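Local coordinates for haloacid dehalogenase domain protein hydrolase (Planctomyces limnophilus, PDB 4OVY) that is probably a metal-dependent hydrolase of the haloacid dehalogenase superfamily, perhaps a phosphatase, and carries a bound calcium ion in this crystal, at residues L17-V20 / K21-T25; L144-L147 / A148-R151; E166-R169 / P170-K173. All coordinates share one frame; numbering follows the deposited sequence.

Contact 1: L17-V20 / K21-T25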
ATOM      1  N   LEU A  17      -7.218  -9.095 -25.427  1.00 20.64           N
ATOM      2  CA  LEU A  17      -6.172  -9.931 -26.023  1.00 21.93           C
ATOM      3  C   LEU A  17      -5.155  -9.088 -26.792  1.00 20.76           C
ATOM      4  O   LEU A  17      -3.953  -9.293 -26.653  1.00 22.05           O
ATOM      5  CB  LEU A  17      -6.781 -11.009 -26.927  1.00 22.32           C
ATOM      6  CG  LEU A  17      -7.647 -12.064 -26.227  1.00 25.46           C
ATOM      7  CD1 LEU A  17      -8.370 -12.912 -27.261  1.00 25.59           C
ATOM      8  CD2 LEU A  17      -6.832 -12.942 -25.284  1.00 26.45           C
ATOM      9  N   GLU A  18      -5.650  -8.133 -27.583  1.00 21.45           N
ATOM     10  CA  GLU A  18      -4.802  -7.243 -28.386  1.00 22.16           C
ATOM     11  C   GLU A  18      -3.890  -6.391 -27.500  1.00 20.28           C
ATOM     12  O   GLU A  18      -2.683  -6.273 -27.747  1.00 20.50           O
ATOM     13  CB  GLU A  18      -5.682  -6.332 -29.259  1.00 26.63           C
ATOM     14  CG  GLU A  18      -4.938  -5.439 -30.246  1.00 33.26           C
ATOM     15  CD  GLU A  18      -5.837  -4.944 -31.382  1.00 47.03           C
ATOM     16  OE1 GLU A  18      -6.976  -4.504 -31.087  1.00 55.25           O
ATOM     17  OE2 GLU A  18      -5.412  -4.998 -32.571  1.00 48.42           O
ATOM     18  N   TYR A  19      -4.476  -5.798 -26.470  1.00 19.37           N
ATOM     19  CA  TYR A  19      -3.736  -4.915 -25.581  1.00 20.46           C
ATOM     20  C   TYR A  19      -2.667  -5.672 -24.794  1.00 20.58           C
ATOM     21  O   TYR A  19      -1.513  -5.240 -24.727  1.00 19.82           O
ATOM     22  CB  TYR A  19      -4.697  -4.210 -24.628  1.00 20.27           C
ATOM     23  CG  TYR A  19      -4.027  -3.174 -23.766  1.00 19.87           C
ATOM     24  CD1 TYR A  19      -3.647  -1.949 -24.302  1.00 21.96           C
ATOM     25  CD2 TYR A  19      -3.779  -3.411 -22.418  1.00 22.23           C
ATOM     26  CE1 TYR A  19      -3.037  -0.984 -23.520  1.00 23.25           C
ATOM     27  CE2 TYR A  19      -3.166  -2.446 -21.620  1.00 21.94           C
ATOM     28  CZ  TYR A  19      -2.794  -1.239 -22.179  1.00 21.32           C
ATOM     29  OH  TYR A  19      -2.184  -0.277 -21.409  1.00 23.61           O
ATOM     30  N   VAL A  20      -3.043  -6.804 -24.208  1.00 20.08           N
ATOM     31  CA  VAL A  20      -2.085  -7.588 -23.438  1.00 22.34           C
ATOM     32  C   VAL A  20      -0.931  -8.049 -24.337  1.00 21.55           C
ATOM     33  O   VAL A  20       0.230  -7.962 -23.952  1.00 22.53           O
ATOM     34  CB  VAL A  20      -2.756  -8.770 -22.716  1.00 22.21           C
ATOM     35  CG1 VAL A  20      -1.710  -9.697 -22.101  1.00 22.75           C
ATOM     36  CG2 VAL A  20      -3.698  -8.238 -21.635  1.00 25.12           C
ATOM     37  N   LYS A  21      -1.247  -8.511 -25.540  1.00 21.90           N
ATOM     38  CA  LYS A  21      -0.202  -8.894 -26.487  1.00 22.42           C
ATOM     39  C   LYS A  21       0.725  -7.725 -26.795  1.00 22.53           C
ATOM     40  O   LYS A  21       1.949  -7.868 -26.802  1.00 22.89           O
ATOM     41  CB  LYS A  21      -0.812  -9.400 -27.786  1.00 25.37           C
ATOM     42  CG  LYS A  21       0.207 -10.056 -28.711  1.00 29.48           C
ATOM     43  CD  LYS A  21      -0.474 -10.830 -29.823  1.00 33.38           C
ATOM     44  CE  LYS A  21      -1.251 -12.040 -29.311  1.00 38.94           C
ATOM     45  NZ  LYS A  21      -0.393 -13.002 -28.567  1.00 43.92           N
ATOM     46  N   SER A  22       0.128  -6.564 -27.040  1.00 22.14           N
ATOM     47  CA  SER A  22       0.874  -5.386 -27.451  1.00 23.43           C
ATOM     48  C   SER A  22       1.821  -4.887 -26.359  1.00 23.38           C
ATOM     49  O   SER A  22       2.955  -4.502 -26.647  1.00 22.57           O
ATOM     50  CB  SER A  22      -0.094  -4.276 -27.842  1.00 27.03           C
ATOM     51  OG  SER A  22       0.615  -3.140 -28.287  1.00 35.78           O
ATOM     52  N   VAL A  23       1.370  -4.906 -25.109  1.00 21.91           N
ATOM     53  CA  VAL A  23       2.200  -4.383 -24.029  1.00 21.87           C
ATOM     54  C   VAL A  23       3.199  -5.396 -23.451  1.00 21.44           C
ATOM     55  O   VAL A  23       4.081  -5.017 -22.691  1.00 21.73           O
ATOM     56  CB  VAL A  23       1.361  -3.756 -22.889  1.00 24.14           C
ATOM     57  CG1 VAL A  23       0.443  -2.665 -23.431  1.00 25.96           C
ATOM     58  CG2 VAL A  23       0.600  -4.814 -22.101  1.00 26.05           C
ATOM     59  N   THR A  24       3.086  -6.671 -23.811  1.00 21.23           N
ATOM     60  CA  THR A  24       3.984  -7.681 -23.239  1.00 23.64           C
ATOM     61  C   THR A  24       4.924  -8.352 -24.231  1.00 24.11           C
ATOM     62  O   THR A  24       5.700  -9.232 -23.840  1.00 27.85           O
ATOM     63  CB  THR A  24       3.203  -8.779 -22.498  1.00 23.29           C
ATOM     64  OG1 THR A  24       2.396  -9.523 -23.422  1.00 24.04           O
ATOM     65  CG2 THR A  24       2.336  -8.162 -21.404  1.00 23.79           C
ATOM     66  N   THR A  25       4.873  -7.945 -25.493  1.00 23.02           N
ATOM     67  CA  THR A  25       5.738  -8.529 -26.515  1.00 28.63           C
ATOM     68  C   THR A  25       6.956  -7.636 -26.730  1.00 28.23           C
ATOM     69  O   THR A  25       6.828  -6.487 -27.166  1.00 24.62           O
ATOM     70  CB  THR A  25       5.005  -8.744 -27.855  1.00 30.16           C
ATOM     71  OG1 THR A  25       3.769  -9.432 -27.627  1.00 29.12           O
ATOM     72  CG2 THR A  25       5.863  -9.591 -28.810  1.00 32.86           C
TER
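The carbonyl oxygen of Val20 is gripped twice by Thr24: the hydroxyl OG1 donates to Val20 O at 2.7 Å, and the backbone N of Thr24 adds a weak bond to Val20 O at 3.1 Å, bent to 126° at the hydrogen. The hydroxyl can fold back because OG1 sits between the backbone N and the carbonyl carbon of its own residue (chi1 65°); it meets the oxygen from a position tilted out of the carbonyl plane. The bonds just before it are regular alpha-helical ones: Val23 N reaches Tyr19 O at 2.9 Å, and Lys21 N and Ser22 N bond to the oxygens of Leu17 and Glu18. Between side chains, Val23 lays its CG1 methyl over one face of the Tyr19 ring, 3.9 Å from CG1 to the ring centroid and 17° off the normal, a CH-pi contact displaced toward the rim on the CZ side. Beyond the segments, Ser22 OG bonds to Arg30 NE and Tyr19 OH makes a weak bond to Val229 O, while Val20 packs on Phe149 and Leu150 of helix 141-152. Thr25, where the chain leads away, turns its OG1 back to Lys21 O in an unusually short bond. The Thr24 hydroxyl-to-carbonyl bond, i to i-4, is a familiar feature of alpha-helices, here at the C-terminal end of amphipathic helix 11-24.

Contact 2: L144-L147 / A148-R151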
ATOM      1  N   LEU A 144     -12.376 -14.254 -13.146  1.00 19.03           N
ATOM      2  CA  LEU A 144     -11.327 -15.126 -12.606  1.00 20.39           C
ATOM      3  C   LEU A 144     -10.341 -15.529 -13.709  1.00 20.56           C
ATOM      4  O   LEU A 144      -9.126 -15.559 -13.499  1.00 21.15           O
ATOM      5  CB  LEU A 144     -11.920 -16.377 -11.974  1.00 20.98           C
ATOM      6  CG  LEU A 144     -12.873 -16.210 -10.789  1.00 22.14           C
ATOM      7  CD1 LEU A 144     -13.244 -17.590 -10.261  1.00 22.92           C
ATOM      8  CD2 LEU A 144     -12.258 -15.345  -9.702  1.00 21.84           C
ATOM      9  N   GLU A 145     -10.875 -15.843 -14.881  1.00 20.39           N
ATOM     10  CA  GLU A 145     -10.046 -16.144 -16.048  1.00 22.07           C
ATOM     11  C   GLU A 145      -9.185 -14.949 -16.452  1.00 21.18           C
ATOM     12  O   GLU A 145      -8.002 -15.106 -16.750  1.00 21.19           O
ATOM     13  CB  GLU A 145     -10.914 -16.594 -17.222  1.00 22.85           C
ATOM     14  CG  GLU A 145     -11.561 -17.946 -16.987  1.00 22.33           C
ATOM     15  CD  GLU A 145     -12.629 -18.288 -18.002  1.00 24.10           C
ATOM     16  OE1 GLU A 145     -12.735 -17.582 -19.036  1.00 24.26           O
ATOM     17  OE2 GLU A 145     -13.359 -19.276 -17.761  1.00 23.35           O
ATOM     18  N   LEU A 146      -9.778 -13.759 -16.447  1.00 21.63           N
ATOM     19  CA  LEU A 146      -9.050 -12.543 -16.803  1.00 19.91           C
ATOM     20  C   LEU A 146      -7.912 -12.274 -15.828  1.00 18.73           C
ATOM     21  O   LEU A 146      -6.798 -11.978 -16.245  1.00 18.14           O
ATOM     22  CB  LEU A 146     -10.001 -11.343 -16.878  1.00 18.94           C
ATOM     23  CG  LEU A 146      -9.356  -9.988 -17.174  1.00 20.02           C
ATOM     24  CD1 LEU A 146      -8.556 -10.016 -18.477  1.00 20.34           C
ATOM     25  CD2 LEU A 146     -10.440  -8.931 -17.239  1.00 19.37           C
ATOM     26  N   LEU A 147      -8.188 -12.391 -14.531  1.00 19.13           N
ATOM     27  CA  LEU A 147      -7.143 -12.238 -13.510  1.00 19.37           C
ATOM     28  C   LEU A 147      -5.958 -13.196 -13.737  1.00 18.53           C
ATOM     29  O   LEU A 147      -4.802 -12.775 -13.706  1.00 19.30           O
ATOM     30  CB  LEU A 147      -7.723 -12.454 -12.113  1.00 20.78           C
ATOM     31  CG  LEU A 147      -8.630 -11.341 -11.582  1.00 20.89           C
ATOM     32  CD1 LEU A 147      -9.398 -11.850 -10.374  1.00 19.59           C
ATOM     33  CD2 LEU A 147      -7.834 -10.090 -11.237  1.00 21.17           C
ATOM     34  N   ALA A 148      -6.254 -14.473 -13.976  1.00 19.16           N
ATOM     35  CA  ALA A 148      -5.213 -15.475 -14.224  1.00 23.16           C
ATOM     36  C   ALA A 148      -4.410 -15.161 -15.488  1.00 21.95           C
ATOM     37  O   ALA A 148      -3.184 -15.273 -15.500  1.00 22.16           O
ATOM     38  CB  ALA A 148      -5.829 -16.871 -14.332  1.00 25.52           C
ATOM     39  N   PHE A 149      -5.118 -14.773 -16.544  1.00 22.86           N
ATOM     40  CA  PHE A 149      -4.513 -14.438 -17.829  1.00 23.25           C
ATOM     41  C   PHE A 149      -3.519 -13.286 -17.671  1.00 21.82           C
ATOM     42  O   PHE A 149      -2.400 -13.336 -18.172  1.00 21.17           O
ATOM     43  CB  PHE A 149      -5.613 -14.065 -18.828  1.00 23.91           C
ATOM     44  CG  PHE A 149      -5.104 -13.596 -20.164  1.00 25.22           C
ATOM     45  CD1 PHE A 149      -4.479 -14.482 -21.036  1.00 26.87           C
ATOM     46  CD2 PHE A 149      -5.283 -12.282 -20.569  1.00 25.02           C
ATOM     47  CE1 PHE A 149      -4.025 -14.057 -22.279  1.00 29.33           C
ATOM     48  CE2 PHE A 149      -4.823 -11.850 -21.811  1.00 27.21           C
ATOM     49  CZ  PHE A 149      -4.193 -12.740 -22.667  1.00 26.73           C
ATOM     50  N   LEU A 150      -3.940 -12.246 -16.966  1.00 21.60           N
ATOM     51  CA  LEU A 150      -3.076 -11.093 -16.723  1.00 21.54           C
ATOM     52  C   LEU A 150      -1.854 -11.468 -15.884  1.00 19.26           C
ATOM     53  O   LEU A 150      -0.731 -11.065 -16.192  1.00 18.95           O
ATOM     54  CB  LEU A 150      -3.873  -9.968 -16.060  1.00 21.04           C
ATOM     55  CG  LEU A 150      -4.955  -9.359 -16.962  1.00 22.22           C
ATOM     56  CD1 LEU A 150      -5.928  -8.512 -16.159  1.00 21.67           C
ATOM     57  CD2 LEU A 150      -4.339  -8.547 -18.094  1.00 23.91           C
ATOM     58  N   ARG A 151      -2.060 -12.252 -14.834  1.00 20.86           N
ATOM     59  CA  ARG A 151      -0.935 -12.686 -13.999  1.00 22.35           C
ATOM     60  C   ARG A 151       0.034 -13.590 -14.774  1.00 22.96           C
ATOM     61  O   ARG A 151       1.241 -13.503 -14.587  1.00 21.15           O
ATOM     62  CB  ARG A 151      -1.428 -13.332 -12.704  1.00 24.20           C
ATOM     63  CG  ARG A 151      -2.042 -12.310 -11.748  1.00 24.87           C
ATOM     64  CD  ARG A 151      -2.255 -12.877 -10.352  1.00 27.55           C
ATOM     65  NE  ARG A 151      -3.267 -13.930 -10.334  1.00 27.76           N
ATOM     66  CZ  ARG A 151      -4.523 -13.808  -9.885  1.00 25.60           C
ATOM     67  NH1 ARG A 151      -5.324 -14.856  -9.939  1.00 24.82           N
ATOM     68  NH2 ARG A 151      -4.995 -12.663  -9.389  1.00 22.24           N
TER
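Helix 141-152, which packs against strand 38-41 of the central sheet, contributes two of its turns here, and Leu146 and Leu150 meet along its buried side. Leu146 CD1 lies 3.8 Å from Leu150 CD1, the two side chains crossing at a slant. With CG anti to its backbone N (chi1 177°), Leu146 leans along the helix toward Leu150, which also brings CD1 obliquely to the Phe149 ring, 4.5 Å from Phe149 CD2. Both leucines rest on Phe41, and Phe149 packs on Leu17 of helix 11-24. The backbone beneath is regular alpha-helix, with Leu150 N bonded to Leu146 O at 3.0 Å and an N-H...O angle of 166°. On another side Arg151 bends at chi3 (-67°) and folds back over the preceding turn: its NH2 comes within 3.9 Å of Leu147 CB, and Leu147 O stands over one face of the guanidinium, displaced to the rim. That oxygen takes its hydrogen bond from Arg151 N at 3.0 Å, whereas NH2 bonds to Tyr176 O and Thr157 OG1. The NH2 hydrogen bonds thus go to groups beyond the helix, while the guanidinium face lies over Leu147 without a hydrogen bond to its oxygen, a contact that may still be mildly favourable electrostatically.

Contact 3: E166-R169 / P170-K173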
ATOM      1  N   GLU A 166     -10.511  -4.290   5.037  1.00 19.59           N
ATOM      2  CA  GLU A 166     -10.465  -5.424   5.956  1.00 20.93           C
ATOM      3  C   GLU A 166     -11.660  -6.365   5.840  1.00 20.31           C
ATOM      4  O   GLU A 166     -11.638  -7.475   6.385  1.00 21.51           O
ATOM      5  CB  GLU A 166     -10.289  -4.932   7.399  1.00 22.65           C
ATOM      6  CG  GLU A 166      -8.996  -4.151   7.643  1.00 24.42           C
ATOM      7  CD  GLU A 166      -7.736  -4.840   7.114  1.00 25.83           C
ATOM      8  OE1 GLU A 166      -7.659  -6.093   7.109  1.00 26.71           O
ATOM      9  OE2 GLU A 166      -6.795  -4.125   6.705  1.00 25.71           O
ATOM     10  N   PHE A 167     -12.699  -5.936   5.132  1.00 20.12           N
ATOM     11  CA  PHE A 167     -13.772  -6.851   4.749  1.00 20.38           C
ATOM     12  C   PHE A 167     -13.321  -7.801   3.632  1.00 20.61           C
ATOM     13  O   PHE A 167     -13.773  -8.942   3.578  1.00 21.14           O
ATOM     14  CB  PHE A 167     -15.017  -6.093   4.298  1.00 20.27           C
ATOM     15  CG  PHE A 167     -16.168  -6.987   3.982  1.00 22.31           C
ATOM     16  CD1 PHE A 167     -16.863  -7.622   5.008  1.00 21.60           C
ATOM     17  CD2 PHE A 167     -16.537  -7.233   2.663  1.00 22.11           C
ATOM     18  CE1 PHE A 167     -17.918  -8.469   4.725  1.00 22.45           C
ATOM     19  CE2 PHE A 167     -17.590  -8.084   2.376  1.00 25.08           C
ATOM     20  CZ  PHE A 167     -18.282  -8.699   3.407  1.00 25.36           C
HETATM   21  N   MSE A 168     -12.459  -7.321   2.736  1.00 19.05           N
HETATM   22  CA  MSE A 168     -12.047  -8.112   1.556  1.00 20.43           C
HETATM   23  C   MSE A 168     -10.811  -8.941   1.801  1.00 19.11           C
HETATM   24  O   MSE A 168     -10.676 -10.051   1.268  1.00 19.51           O
HETATM   25  CB  MSE A 168     -11.782  -7.167   0.383  1.00 19.43           C
HETATM   26  CG  MSE A 168     -13.064  -6.457  -0.050  1.00 22.04           C
HETATM   27 SE   MSE A 168     -12.693  -5.214  -1.536  1.00 23.93          SE
HETATM   28  CE  MSE A 168     -11.714  -3.826  -0.548  1.00 21.30           C
ATOM     29  N   ARG A 169      -9.894  -8.423   2.609  1.00 18.10           N
ATOM     30  CA  ARG A 169      -8.585  -9.065   2.803  1.00 19.04           C
ATOM     31  C   ARG A 169      -8.587 -10.499   3.333  1.00 19.99           C
ATOM     32  O   ARG A 169      -7.702 -11.269   2.973  1.00 22.59           O
ATOM     33  CB  ARG A 169      -7.672  -8.203   3.678  1.00 18.89           C
ATOM     34  CG  ARG A 169      -6.942  -7.129   2.895  1.00 18.60           C
ATOM     35  CD  ARG A 169      -6.180  -6.187   3.805  1.00 19.78           C
ATOM     36  NE  ARG A 169      -5.188  -5.414   3.062  1.00 19.96           N
ATOM     37  CZ  ARG A 169      -4.528  -4.363   3.538  1.00 17.15           C
ATOM     38  NH1 ARG A 169      -4.757  -3.900   4.764  1.00 17.61           N
ATOM     39  NH2 ARG A 169      -3.623  -3.774   2.784  1.00 18.44           N
ATOM     40  N   PRO A 170      -9.558 -10.865   4.189  1.00 20.60           N
ATOM     41  CA  PRO A 170      -9.539 -12.227   4.714  1.00 21.60           C
ATOM     42  C   PRO A 170      -9.689 -13.344   3.666  1.00 22.21           C
ATOM     43  O   PRO A 170      -9.213 -14.453   3.903  1.00 23.14           O
ATOM     44  CB  PRO A 170     -10.720 -12.247   5.691  1.00 22.52           C
ATOM     45  CG  PRO A 170     -10.910 -10.822   6.086  1.00 22.51           C
ATOM     46  CD  PRO A 170     -10.573 -10.031   4.862  1.00 21.09           C
ATOM     47  N   TRP A 171     -10.326 -13.053   2.534  1.00 20.65           N
ATOM     48  CA  TRP A 171     -10.678 -14.088   1.551  1.00 20.17           C
ATOM     49  C   TRP A 171     -10.203 -13.821   0.113  1.00 19.68           C
ATOM     50  O   TRP A 171     -10.288 -14.715  -0.739  1.00 19.81           O
ATOM     51  CB  TRP A 171     -12.198 -14.307   1.563  1.00 20.06           C
ATOM     52  CG  TRP A 171     -12.987 -13.046   1.396  1.00 20.81           C
ATOM     53  CD1 TRP A 171     -13.436 -12.219   2.391  1.00 22.62           C
ATOM     54  CD2 TRP A 171     -13.406 -12.459   0.169  1.00 20.78           C
ATOM     55  NE1 TRP A 171     -14.111 -11.150   1.854  1.00 22.61           N
ATOM     56  CE2 TRP A 171     -14.107 -11.270   0.490  1.00 22.60           C
ATOM     57  CE3 TRP A 171     -13.257 -12.813  -1.174  1.00 22.12           C
ATOM     58  CZ2 TRP A 171     -14.662 -10.443  -0.486  1.00 21.73           C
ATOM     59  CZ3 TRP A 171     -13.812 -11.988  -2.145  1.00 23.39           C
ATOM     60  CH2 TRP A 171     -14.504 -10.819  -1.796  1.00 23.50           C
ATOM     61  N   ALA A 172      -9.701 -12.619  -0.162  1.00 18.17           N
ATOM     62  CA  ALA A 172      -9.379 -12.223  -1.546  1.00 20.14           C
ATOM     63  C   ALA A 172      -8.253 -13.055  -2.171  1.00 19.93           C
ATOM     64  O   ALA A 172      -8.237 -13.274  -3.393  1.00 19.99           O
ATOM     65  CB  ALA A 172      -9.047 -10.729  -1.618  1.00 20.75           C
ATOM     66  N   LYS A 173      -7.313 -13.522  -1.350  1.00 19.53           N
ATOM     67  CA  LYS A 173      -6.214 -14.326  -1.878  1.00 22.17           C
ATOM     68  C   LYS A 173      -6.731 -15.673  -2.346  1.00 22.80           C
ATOM     69  O   LYS A 173      -6.428 -16.086  -3.464  1.00 23.37           O
ATOM     70  CB  LYS A 173      -5.097 -14.516  -0.864  1.00 25.16           C
ATOM     71  CG  LYS A 173      -3.790 -14.959  -1.506  1.00 31.63           C
ATOM     72  CD  LYS A 173      -2.775 -15.337  -0.442  1.00 41.65           C
ATOM     73  CE  LYS A 173      -2.905 -16.795  -0.033  1.00 44.42           C
ATOM     74  NZ  LYS A 173      -2.034 -17.661  -0.876  1.00 44.46           N
TER
HETATM   75  O   HOH W   1      -6.823 -13.288   1.582  1.00 23.91           O
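The indole of Trp171 has Met168 O over one face, 3.5 Å above the plane and set toward the rim, and Phe167 O at its edge; the ring also meets that of Trp48, the planes about 30° apart. NE1 donates to Phe167 O at 2.8 Å, in the carbonyl plane on a lone pair; the oxygen stands 29° out of the ring plane and the bond is bent to 133° at the hydrogen. With CG between the backbone N and the carbonyl carbon, the indole folds back against the carbonyls of Phe167 and Met168. Met168 O is also gripped by two backbone donors, Trp171 N at 3.3 Å from above the carbonyl plane and Ala172 N in a weak bond. Pro170 has no N-H to offer; its CD lies 3.2 Å from Glu166 O. The other flat group, the Arg169 guanidinium, meets the Glu166 carboxylate at its edge, NH1 bridging to OE2 at 2.8 Å on the syn side. Arg221 of the second subunit shares Glu166 OE2 with Arg169, and Gln222 O of that subunit accepts from Arg169 NH2. A water links Arg169 O to Lys173 N. This proline-containing break joins helices 165-168 and 172-176, Trp171 N-capping the second, after strand 156-161 of the Rossmann-like HAD core.

In the fold
The three contacts follow one another along the chain. Contacts 1 and 2, with centres 14 Å apart, touch directly: Val20 CG2 packs 3.6 Å from Leu150 CD2, so helix 11-24 lies on helix 141-152, which in turn rests on strand 38-41. Strand 156-161, parallel to 38-41, then leads from contact 2 to contact 3, about 18 Å away between centres and about 7 Å between nearest atoms. Contacts 1 and 3 are some 30 Å apart between centres. Contact 3 lies nearest the calcium site, with Met168 about 6 Å from Asp44 between side chains, and reaches the second subunit. Together they run from the outer helical layer to the metal-site region and the dimer interface.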